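Local coordinates for metallo-beta-lactamase domain-containing protein 1 (Thermotoga maritima, PDB 1ZTC) that probably acts as a metal-dependent hydrolase of the metallo-beta-lactamase superfamily, perhaps an endoribonuclease, and carries two nickel ions in its active site, at residues A[74-86]-A[150-162]. Residues are numbered along the deposited sequence; the frame is centred on the assembly and turned at random.
With NI (nickel (II) ion), chain F; NI (nickel (II) ion), chain E; PO4 (phosphate ion), chain G.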
ATOM      1  N   ILE A  74      19.864 -19.969  -9.290  1.00 43.46           N
ATOM      2  CA  ILE A  74      18.636 -20.215 -10.025  1.00 43.17           C
ATOM      3  C   ILE A  74      18.986 -20.566 -11.470  1.00 42.79           C
ATOM      4  O   ILE A  74      19.638 -19.790 -12.144  1.00 40.91           O
ATOM      5  CB  ILE A  74      17.716 -18.977  -9.983  1.00 41.80           C
ATOM      6  CG1 ILE A  74      17.354 -18.635  -8.520  1.00 42.03           C
ATOM      7  CG2 ILE A  74      16.488 -19.183 -10.847  1.00 43.50           C
ATOM      8  CD1 ILE A  74      16.792 -19.791  -7.692  1.00 47.22           C
ATOM      9  N   THR A  75      18.508 -21.730 -11.909  1.00 42.96           N
ATOM     10  CA  THR A  75      18.796 -22.313 -13.214  1.00 42.57           C
ATOM     11  C   THR A  75      17.696 -22.060 -14.252  1.00 42.47           C
ATOM     12  O   THR A  75      17.962 -22.050 -15.433  1.00 41.05           O
ATOM     13  CB  THR A  75      18.977 -23.855 -13.069  1.00 42.95           C
ATOM     14  OG1 THR A  75      17.784 -24.437 -12.497  1.00 42.39           O
ATOM     15  CG2 THR A  75      20.167 -24.158 -12.172  1.00 41.22           C
ATOM     16  N   ASP A  76      16.453 -21.903 -13.807  1.00 42.58           N
ATOM     17  CA  ASP A  76      15.321 -21.804 -14.723  1.00 43.23           C
ATOM     18  C   ASP A  76      14.290 -20.840 -14.170  1.00 43.89           C
ATOM     19  O   ASP A  76      13.970 -20.880 -12.976  1.00 43.87           O
ATOM     20  CB  ASP A  76      14.653 -23.171 -14.939  1.00 44.20           C
ATOM     21  CG  ASP A  76      15.620 -24.237 -15.447  1.00 44.74           C
ATOM     22  OD1 ASP A  76      15.744 -24.400 -16.681  1.00 48.34           O
ATOM     23  OD2 ASP A  76      16.264 -24.903 -14.616  1.00 46.24           O
ATOM     24  N   VAL A  77      13.760 -19.988 -15.043  1.00 44.12           N
ATOM     25  CA  VAL A  77      12.715 -19.047 -14.655  1.00 43.43           C
ATOM     26  C   VAL A  77      11.631 -19.053 -15.713  1.00 44.42           C
ATOM     27  O   VAL A  77      11.917 -18.831 -16.898  1.00 43.73           O
ATOM     28  CB  VAL A  77      13.259 -17.604 -14.477  1.00 43.88           C
ATOM     29  CG1 VAL A  77      12.126 -16.623 -14.166  1.00 41.14           C
ATOM     30  CG2 VAL A  77      14.293 -17.577 -13.372  1.00 46.14           C
ATOM     31  N   LEU A  78      10.406 -19.348 -15.287  1.00 43.58           N
ATOM     32  CA  LEU A  78       9.257 -19.379 -16.188  1.00 46.13           C
ATOM     33  C   LEU A  78       8.294 -18.236 -15.863  1.00 44.86           C
ATOM     34  O   LEU A  78       8.122 -17.857 -14.693  1.00 44.33           O
ATOM     35  CB  LEU A  78       8.541 -20.726 -16.106  1.00 47.61           C
ATOM     36  CG  LEU A  78       9.405 -21.954 -16.403  1.00 49.76           C
ATOM     37  CD1 LEU A  78      10.106 -22.461 -15.160  1.00 56.10           C
ATOM     38  CD2 LEU A  78       8.557 -23.057 -16.977  1.00 54.25           C
ATOM     39  N   PHE A  79       7.683 -17.693 -16.909  1.00 43.41           N
ATOM     40  CA  PHE A  79       6.731 -16.606 -16.774  1.00 44.42           C
ATOM     41  C   PHE A  79       5.340 -17.024 -17.204  1.00 44.39           C
ATOM     42  O   PHE A  79       5.142 -17.516 -18.311  1.00 43.65           O
ATOM     43  CB  PHE A  79       7.125 -15.405 -17.642  1.00 45.71           C
ATOM     44  CG  PHE A  79       8.524 -14.891 -17.414  1.00 45.19           C
ATOM     45  CD1 PHE A  79       8.942 -14.503 -16.144  1.00 46.71           C
ATOM     46  CD2 PHE A  79       9.395 -14.726 -18.487  1.00 44.28           C
ATOM     47  CE1 PHE A  79      10.220 -14.004 -15.932  1.00 45.39           C
ATOM     48  CE2 PHE A  79      10.668 -14.239 -18.285  1.00 47.47           C
ATOM     49  CZ  PHE A  79      11.081 -13.860 -16.994  1.00 45.74           C
ATOM     50  N   THR A  80       4.358 -16.782 -16.348  1.00 44.19           N
ATOM     51  CA  THR A  80       2.976 -16.867 -16.782  1.00 43.68           C
ATOM     52  C   THR A  80       2.746 -15.872 -17.904  1.00 45.33           C
ATOM     53  O   THR A  80       2.167 -16.203 -18.925  1.00 43.27           O
ATOM     54  CB  THR A  80       1.990 -16.637 -15.638  1.00 42.05           C
ATOM     55  OG1 THR A  80       2.193 -15.351 -15.048  1.00 44.78           O
ATOM     56  CG2 THR A  80       2.151 -17.737 -14.604  1.00 40.35           C
ATOM     57  N   HIS A  81       3.243 -14.652 -17.728  1.00 44.69           N
ATOM     58  CA  HIS A  81       3.151 -13.671 -18.769  1.00 44.93           C
ATOM     59  C   HIS A  81       4.059 -12.477 -18.516  1.00 44.76           C
ATOM     60  O   HIS A  81       4.600 -12.320 -17.427  1.00 46.39           O
ATOM     61  CB  HIS A  81       1.704 -13.214 -18.919  1.00 43.64           C
ATOM     62  CG  HIS A  81       1.162 -12.477 -17.741  1.00 44.67           C
ATOM     63  ND1 HIS A  81       1.127 -13.013 -16.472  1.00 44.92           N
ATOM     64  CD2 HIS A  81       0.577 -11.262 -17.657  1.00 43.80           C
ATOM     65  CE1 HIS A  81       0.540 -12.161 -15.662  1.00 46.26           C
ATOM     66  NE2 HIS A  81       0.210 -11.089 -16.353  1.00 46.32           N
ATOM     67  N   VAL A  82       4.156 -11.606 -19.514  1.00 44.98           N
ATOM     68  CA  VAL A  82       5.095 -10.508 -19.497  1.00 45.28           C
ATOM     69  C   VAL A  82       4.419  -9.247 -18.988  1.00 45.73           C
ATOM     70  O   VAL A  82       4.064  -8.374 -19.755  1.00 46.32           O
ATOM     71  CB  VAL A  82       5.701 -10.333 -20.898  1.00 46.57           C
ATOM     72  CG1 VAL A  82       6.701  -9.142 -20.897  1.00 48.73           C
ATOM     73  CG2 VAL A  82       6.366 -11.615 -21.280  1.00 44.07           C
ATOM     74  N   HIS A  83       4.174  -9.218 -17.677  1.00 46.91           N
ATOM     75  CA  HIS A  83       3.716  -8.048 -16.975  1.00 47.82           C
ATOM     76  C   HIS A  83       4.733  -7.823 -15.889  1.00 44.50           C
ATOM     77  O   HIS A  83       5.185  -8.777 -15.216  1.00 42.98           O
ATOM     78  CB  HIS A  83       2.287  -8.174 -16.397  1.00 49.03           C
ATOM     79  CG  HIS A  83       1.201  -7.977 -17.420  1.00 58.99           C
ATOM     80  ND1 HIS A  83      -0.141  -8.164 -17.140  1.00 57.84           N
ATOM     81  CD2 HIS A  83       1.260  -7.668 -18.743  1.00 66.90           C
ATOM     82  CE1 HIS A  83      -0.855  -7.964 -18.239  1.00 61.51           C
ATOM     83  NE2 HIS A  83      -0.029  -7.660 -19.223  1.00 66.19           N
ATOM     84  N   LEU A  84       5.077  -6.561 -15.702  1.00 42.85           N
ATOM     85  CA  LEU A  84       6.190  -6.167 -14.853  1.00 45.89           C
ATOM     86  C   LEU A  84       6.135  -6.706 -13.418  1.00 45.10           C
ATOM     87  O   LEU A  84       7.157  -7.043 -12.827  1.00 44.89           O
ATOM     88  CB  LEU A  84       6.229  -4.634 -14.795  1.00 44.25           C
ATOM     89  CG  LEU A  84       7.588  -4.011 -14.535  1.00 51.45           C
ATOM     90  CD1 LEU A  84       8.629  -4.467 -15.546  1.00 52.50           C
ATOM     91  CD2 LEU A  84       7.390  -2.476 -14.554  1.00 56.12           C
ATOM     92  N   ASP A  85       4.931  -6.752 -12.854  1.00 44.54           N
ATOM     93  CA  ASP A  85       4.741  -7.221 -11.463  1.00 44.77           C
ATOM     94  C   ASP A  85       5.022  -8.735 -11.292  1.00 44.05           C
ATOM     95  O   ASP A  85       5.218  -9.235 -10.167  1.00 43.32           O
ATOM     96  CB  ASP A  85       3.338  -6.838 -10.957  1.00 47.54           C
ATOM     97  CG  ASP A  85       2.214  -7.424 -11.810  1.00 51.77           C
ATOM     98  OD1 ASP A  85       2.254  -7.328 -13.068  1.00 52.21           O
ATOM     99  OD2 ASP A  85       1.308  -8.019 -11.213  1.00 55.99           O
ATOM    100  N   HIS A  86       5.121  -9.434 -12.419  1.00 43.14           N
ATOM    101  CA  HIS A  86       5.507 -10.852 -12.472  1.00 44.31           C
ATOM    102  C   HIS A  86       6.983 -11.103 -12.867  1.00 44.69           C
ATOM    103  O   HIS A  86       7.590 -12.107 -12.466  1.00 45.45           O
ATOM    104  CB  HIS A  86       4.586 -11.555 -13.498  1.00 43.96           C
ATOM    105  CG  HIS A  86       3.170 -11.661 -13.043  1.00 45.87           C
ATOM    106  ND1 HIS A  86       2.597 -12.864 -12.693  1.00 46.63           N
ATOM    107  CD2 HIS A  86       2.225 -10.712 -12.830  1.00 43.31           C
ATOM    108  CE1 HIS A  86       1.351 -12.653 -12.301  1.00 47.54           C
ATOM    109  NE2 HIS A  86       1.111 -11.358 -12.353  1.00 46.45           N
ATOM    110  N   PRO A 150      -4.657 -17.838 -22.920  1.00 42.21           N
ATOM    111  CA  PRO A 150      -4.609 -16.415 -23.329  1.00 44.23           C
ATOM    112  C   PRO A 150      -5.863 -15.588 -22.969  1.00 45.05           C
ATOM    113  O   PRO A 150      -6.417 -14.918 -23.797  1.00 47.39           O
ATOM    114  CB  PRO A 150      -4.407 -16.504 -24.852  1.00 44.02           C
ATOM    115  CG  PRO A 150      -5.108 -17.792 -25.225  1.00 44.64           C
ATOM    116  CD  PRO A 150      -4.939 -18.732 -24.061  1.00 42.65           C
ATOM    117  N   TRP A 151      -6.314 -15.663 -21.730  1.00 45.61           N
ATOM    118  CA  TRP A 151      -7.536 -14.961 -21.298  1.00 46.18           C
ATOM    119  C   TRP A 151      -7.112 -13.933 -20.271  1.00 47.30           C
ATOM    120  O   TRP A 151      -7.570 -13.909 -19.107  1.00 49.42           O
ATOM    121  CB  TRP A 151      -8.550 -15.965 -20.753  1.00 46.63           C
ATOM    122  CG  TRP A 151      -8.650 -17.135 -21.704  1.00 45.77           C
ATOM    123  CD1 TRP A 151      -9.000 -17.081 -23.024  1.00 47.11           C
ATOM    124  CD2 TRP A 151      -8.327 -18.500 -21.426  1.00 40.37           C
ATOM    125  NE1 TRP A 151      -8.936 -18.329 -23.568  1.00 41.89           N
ATOM    126  CE2 TRP A 151      -8.525 -19.220 -22.614  1.00 43.90           C
ATOM    127  CE3 TRP A 151      -7.907 -19.182 -20.280  1.00 44.97           C
ATOM    128  CZ2 TRP A 151      -8.319 -20.591 -22.700  1.00 44.28           C
ATOM    129  CZ3 TRP A 151      -7.698 -20.550 -20.356  1.00 45.53           C
ATOM    130  CH2 TRP A 151      -7.891 -21.239 -21.562  1.00 46.29           C
ATOM    131  N   HIS A 152      -6.198 -13.093 -20.717  1.00 46.02           N
ATOM    132  CA  HIS A 152      -5.629 -12.022 -19.910  1.00 46.37           C
ATOM    133  C   HIS A 152      -4.571 -11.284 -20.747  1.00 46.76           C
ATOM    134  O   HIS A 152      -4.538 -10.052 -20.821  1.00 44.82           O
ATOM    135  CB  HIS A 152      -4.994 -12.569 -18.612  1.00 46.93           C
ATOM    136  CG  HIS A 152      -4.328 -11.508 -17.807  1.00 47.49           C
ATOM    137  ND1 HIS A 152      -5.041 -10.554 -17.117  1.00 51.90           N
ATOM    138  CD2 HIS A 152      -3.017 -11.198 -17.644  1.00 48.55           C
ATOM    139  CE1 HIS A 152      -4.198  -9.720 -16.531  1.00 48.54           C
ATOM    140  NE2 HIS A 152      -2.968 -10.086 -16.846  1.00 52.30           N
ATOM    141  N   ALA A 153      -3.710 -12.071 -21.395  1.00 45.91           N
ATOM    142  CA  ALA A 153      -2.710 -11.539 -22.339  1.00 44.96           C
ATOM    143  C   ALA A 153      -2.427 -12.637 -23.349  1.00 43.66           C
ATOM    144  O   ALA A 153      -2.573 -13.829 -23.021  1.00 43.99           O
ATOM    145  CB  ALA A 153      -1.450 -11.137 -21.588  1.00 45.56           C
ATOM    146  N   ARG A 154      -2.071 -12.263 -24.574  1.00 42.83           N
ATOM    147  CA  ARG A 154      -1.918 -13.245 -25.650  1.00 46.52           C
ATOM    148  C   ARG A 154      -0.863 -14.307 -25.329  1.00 44.58           C
ATOM    149  O   ARG A 154      -0.947 -15.441 -25.799  1.00 44.42           O
ATOM    150  CB  ARG A 154      -1.545 -12.561 -26.966  1.00 45.35           C
ATOM    151  CG  ARG A 154      -0.107 -11.963 -26.980  1.00 53.72           C
ATOM    152  CD  ARG A 154       0.161 -11.051 -28.170  1.00 55.53           C
ATOM    153  NE  ARG A 154      -0.500  -9.756 -28.012  1.00 56.18           N
ATOM    154  CZ  ARG A 154      -0.458  -8.772 -28.901  1.00 59.45           C
ATOM    155  NH1 ARG A 154       0.202  -8.922 -30.045  1.00 60.84           N
ATOM    156  NH2 ARG A 154      -1.095  -7.631 -28.645  1.00 55.30           N
ATOM    157  N   GLU A 155       0.143 -13.940 -24.540  1.00 43.64           N
ATOM    158  CA  GLU A 155       1.254 -14.863 -24.228  1.00 44.14           C
ATOM    159  C   GLU A 155       1.059 -15.654 -22.933  1.00 43.23           C
ATOM    160  O   GLU A 155       1.970 -16.344 -22.459  1.00 44.96           O
ATOM    161  CB  GLU A 155       2.573 -14.094 -24.175  1.00 44.29           C
ATOM    162  CG  GLU A 155       2.886 -13.314 -22.885  1.00 44.16           C
ATOM    163  CD  GLU A 155       2.179 -11.963 -22.785  1.00 47.67           C
ATOM    164  OE1 GLU A 155       1.359 -11.614 -23.681  1.00 40.84           O
ATOM    165  OE2 GLU A 155       2.489 -11.235 -21.815  1.00 46.10           O
ATOM    166  N   HIS A 156      -0.133 -15.560 -22.357  1.00 43.29           N
ATOM    167  CA  HIS A 156      -0.343 -16.029 -21.016  1.00 42.05           C
ATOM    168  C   HIS A 156      -0.324 -17.558 -20.920  1.00 41.13           C
ATOM    169  O   HIS A 156      -0.977 -18.278 -21.703  1.00 40.80           O
ATOM    170  CB  HIS A 156      -1.643 -15.461 -20.429  1.00 43.07           C
ATOM    171  CG  HIS A 156      -1.781 -15.725 -18.959  1.00 43.06           C
ATOM    172  ND1 HIS A 156      -2.205 -16.943 -18.457  1.00 42.36           N
ATOM    173  CD2 HIS A 156      -1.489 -14.947 -17.882  1.00 42.41           C
ATOM    174  CE1 HIS A 156      -2.180 -16.892 -17.133  1.00 43.16           C
ATOM    175  NE2 HIS A 156      -1.745 -15.693 -16.761  1.00 40.63           N
ATOM    176  N   LEU A 157       0.388 -18.033 -19.906  1.00 41.36           N
ATOM    177  CA  LEU A 157       0.546 -19.452 -19.614  1.00 41.78           C
ATOM    178  C   LEU A 157       0.146 -19.771 -18.191  1.00 42.83           C
ATOM    179  O   LEU A 157       0.344 -18.956 -17.269  1.00 42.92           O
ATOM    180  CB  LEU A 157       2.015 -19.863 -19.757  1.00 42.14           C
ATOM    181  CG  LEU A 157       2.685 -19.703 -21.123  1.00 40.27           C
ATOM    182  CD1 LEU A 157       4.178 -19.972 -20.961  1.00 44.82           C
ATOM    183  CD2 LEU A 157       2.077 -20.590 -22.187  1.00 40.17           C
ATOM    184  N   SER A 158      -0.384 -20.987 -18.020  1.00 43.55           N
ATOM    185  CA  SER A 158      -0.601 -21.589 -16.713  1.00 43.71           C
ATOM    186  C   SER A 158       0.239 -22.880 -16.657  1.00 43.76           C
ATOM    187  O   SER A 158       0.535 -23.500 -17.695  1.00 44.50           O
ATOM    188  CB  SER A 158      -2.100 -21.850 -16.452  1.00 43.84           C
ATOM    189  OG  SER A 158      -2.887 -20.666 -16.617  1.00 42.85           O
ATOM    190  N   PHE A 159       0.638 -23.254 -15.445  1.00 43.82           N
ATOM    191  CA  PHE A 159       1.522 -24.391 -15.224  1.00 43.70           C
ATOM    192  C   PHE A 159       0.949 -25.371 -14.189  1.00 43.25           C
ATOM    193  O   PHE A 159       0.592 -24.988 -13.078  1.00 44.51           O
ATOM    194  CB  PHE A 159       2.884 -23.930 -14.731  1.00 44.15           C
ATOM    195  CG  PHE A 159       3.553 -22.941 -15.614  1.00 43.86           C
ATOM    196  CD1 PHE A 159       4.219 -23.354 -16.766  1.00 44.20           C
ATOM    197  CD2 PHE A 159       3.508 -21.586 -15.313  1.00 45.87           C
ATOM    198  CE1 PHE A 159       4.840 -22.434 -17.604  1.00 42.37           C
ATOM    199  CE2 PHE A 159       4.120 -20.664 -16.140  1.00 44.14           C
ATOM    200  CZ  PHE A 159       4.791 -21.077 -17.293  1.00 42.87           C
ATOM    201  N   LEU A 160       0.882 -26.637 -14.574  1.00 44.64           N
ATOM    202  CA  LEU A 160       0.432 -27.697 -13.696  1.00 44.68           C
ATOM    203  C   LEU A 160       1.643 -28.488 -13.236  1.00 45.14           C
ATOM    204  O   LEU A 160       2.421 -29.000 -14.067  1.00 43.34           O
ATOM    205  CB  LEU A 160      -0.551 -28.599 -14.447  1.00 45.46           C
ATOM    206  CG  LEU A 160      -1.237 -29.717 -13.645  1.00 45.34           C
ATOM    207  CD1 LEU A 160      -2.234 -29.137 -12.625  1.00 45.43           C
ATOM    208  CD2 LEU A 160      -1.949 -30.653 -14.594  1.00 45.26           C
ATOM    209  N   LEU A 161       1.784 -28.613 -11.922  1.00 44.48           N
ATOM    210  CA  LEU A 161       2.981 -29.155 -11.311  1.00 44.95           C
ATOM    211  C   LEU A 161       2.630 -30.456 -10.574  1.00 44.92           C
ATOM    212  O   LEU A 161       1.664 -30.494  -9.821  1.00 46.27           O
ATOM    213  CB  LEU A 161       3.548 -28.152 -10.308  1.00 43.18           C
ATOM    214  CG  LEU A 161       3.581 -26.651 -10.666  1.00 45.24           C
ATOM    215  CD1 LEU A 161       4.165 -25.881  -9.495  1.00 48.95           C
ATOM    216  CD2 LEU A 161       4.395 -26.428 -11.913  1.00 49.63           C
ATOM    217  N   ASP A 162       3.433 -31.481 -10.759  1.00 45.06           N
ATOM    218  CA  ASP A 162       3.306 -32.678  -9.930  1.00 46.60           C
ATOM    219  C   ASP A 162       4.410 -32.673  -8.879  1.00 45.06           C
ATOM    220  O   ASP A 162       5.568 -32.966  -9.158  1.00 44.69           O
ATOM    221  CB  ASP A 162       3.200 -33.952 -10.736  1.00 50.11           C
ATOM    222  CG  ASP A 162       1.768 -34.118 -11.355  1.00 56.63           C
ATOM    223  OD1 ASP A 162       0.742 -34.030 -10.628  1.00 58.89           O
ATOM    224  OD2 ASP A 162       1.688 -34.294 -12.582  1.00 63.73           O
TER
HETATM  225 NI    NI F 302      -1.083  -9.504 -15.688  1.00 59.92          NI
HETATM  226 NI    NI E 301      -0.607  -9.922 -12.185  1.00 65.06          NI
HETATM  227  P   PO4 G 303      -2.973  -8.543 -25.344  1.00 46.33           P
HETATM  228  O1  PO4 G 303      -3.228  -8.239 -26.790  1.00 62.81           O
HETATM  229  O2  PO4 G 303      -2.400  -7.347 -24.663  1.00 59.22           O
HETATM  230  O3  PO4 G 303      -1.896  -9.586 -25.221  1.00 40.86           O
HETATM  231  O4  PO4 G 303      -4.264  -9.016 -24.727  1.00 54.91           O
HETATM  232  O   HOH W   1       4.587 -16.617 -21.179  1.00 27.67           O
HETATM  233  O   HOH W   2       2.801  -8.552 -22.268  1.00 39.01           O
HETATM  234  O   HOH W   3      -1.803  -7.630 -12.291  1.00 49.97           O
HETATM  235  O   HOH W   4       0.085  -8.516 -14.123  1.00 40.47           O
HETATM  236  O   HOH W   5      -2.418  -7.749 -14.670  1.00 43.01           O
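Thr80 and Leu157 bring the two backbones closest, their CA atoms 4.5 Å apart, and Leu157 N donates to Thr80 O (2.7 Å). A second bond reaches the inverse gamma turn centred on Val82: Glu155, its chain bent at chi2 (-80°), offers the anti lone pair of OE2 to Val82 N at 2.9 Å, while a water links the same oxygen to Val82 O. Glu155 OE1 forms a salt bridge with Lys107. His81 is fixed from several sides. Its ND1 donates to Thr80 OG1 (2.9 Å) almost in the ring plane, and Asp50 holds that hydroxyl in turn; CD2 of His156 lies over one face, toward the rim. His81 NE2, His83 ND1 and His152 NE2 converge on one nickel ion, which holds the edge of His152 toward the face of His81, planes at 87°. Asp174 and a water bridge to the second nickel, whose site is completed by His86, His211 and, at a long 2.9 Å from its OD2, Asp85. Farther from the metals, Phe159 CE1 packs on Leu78 CD2 (3.8 Å), and the CE2 edge of the Phe159 ring meets Thr80 CG2, joining the two central sheets. Strand-end loops carrying an HxHxDH motif and a further histidine to a dinuclear site are the hallmark of the metallo-beta-lactamase αββα fold.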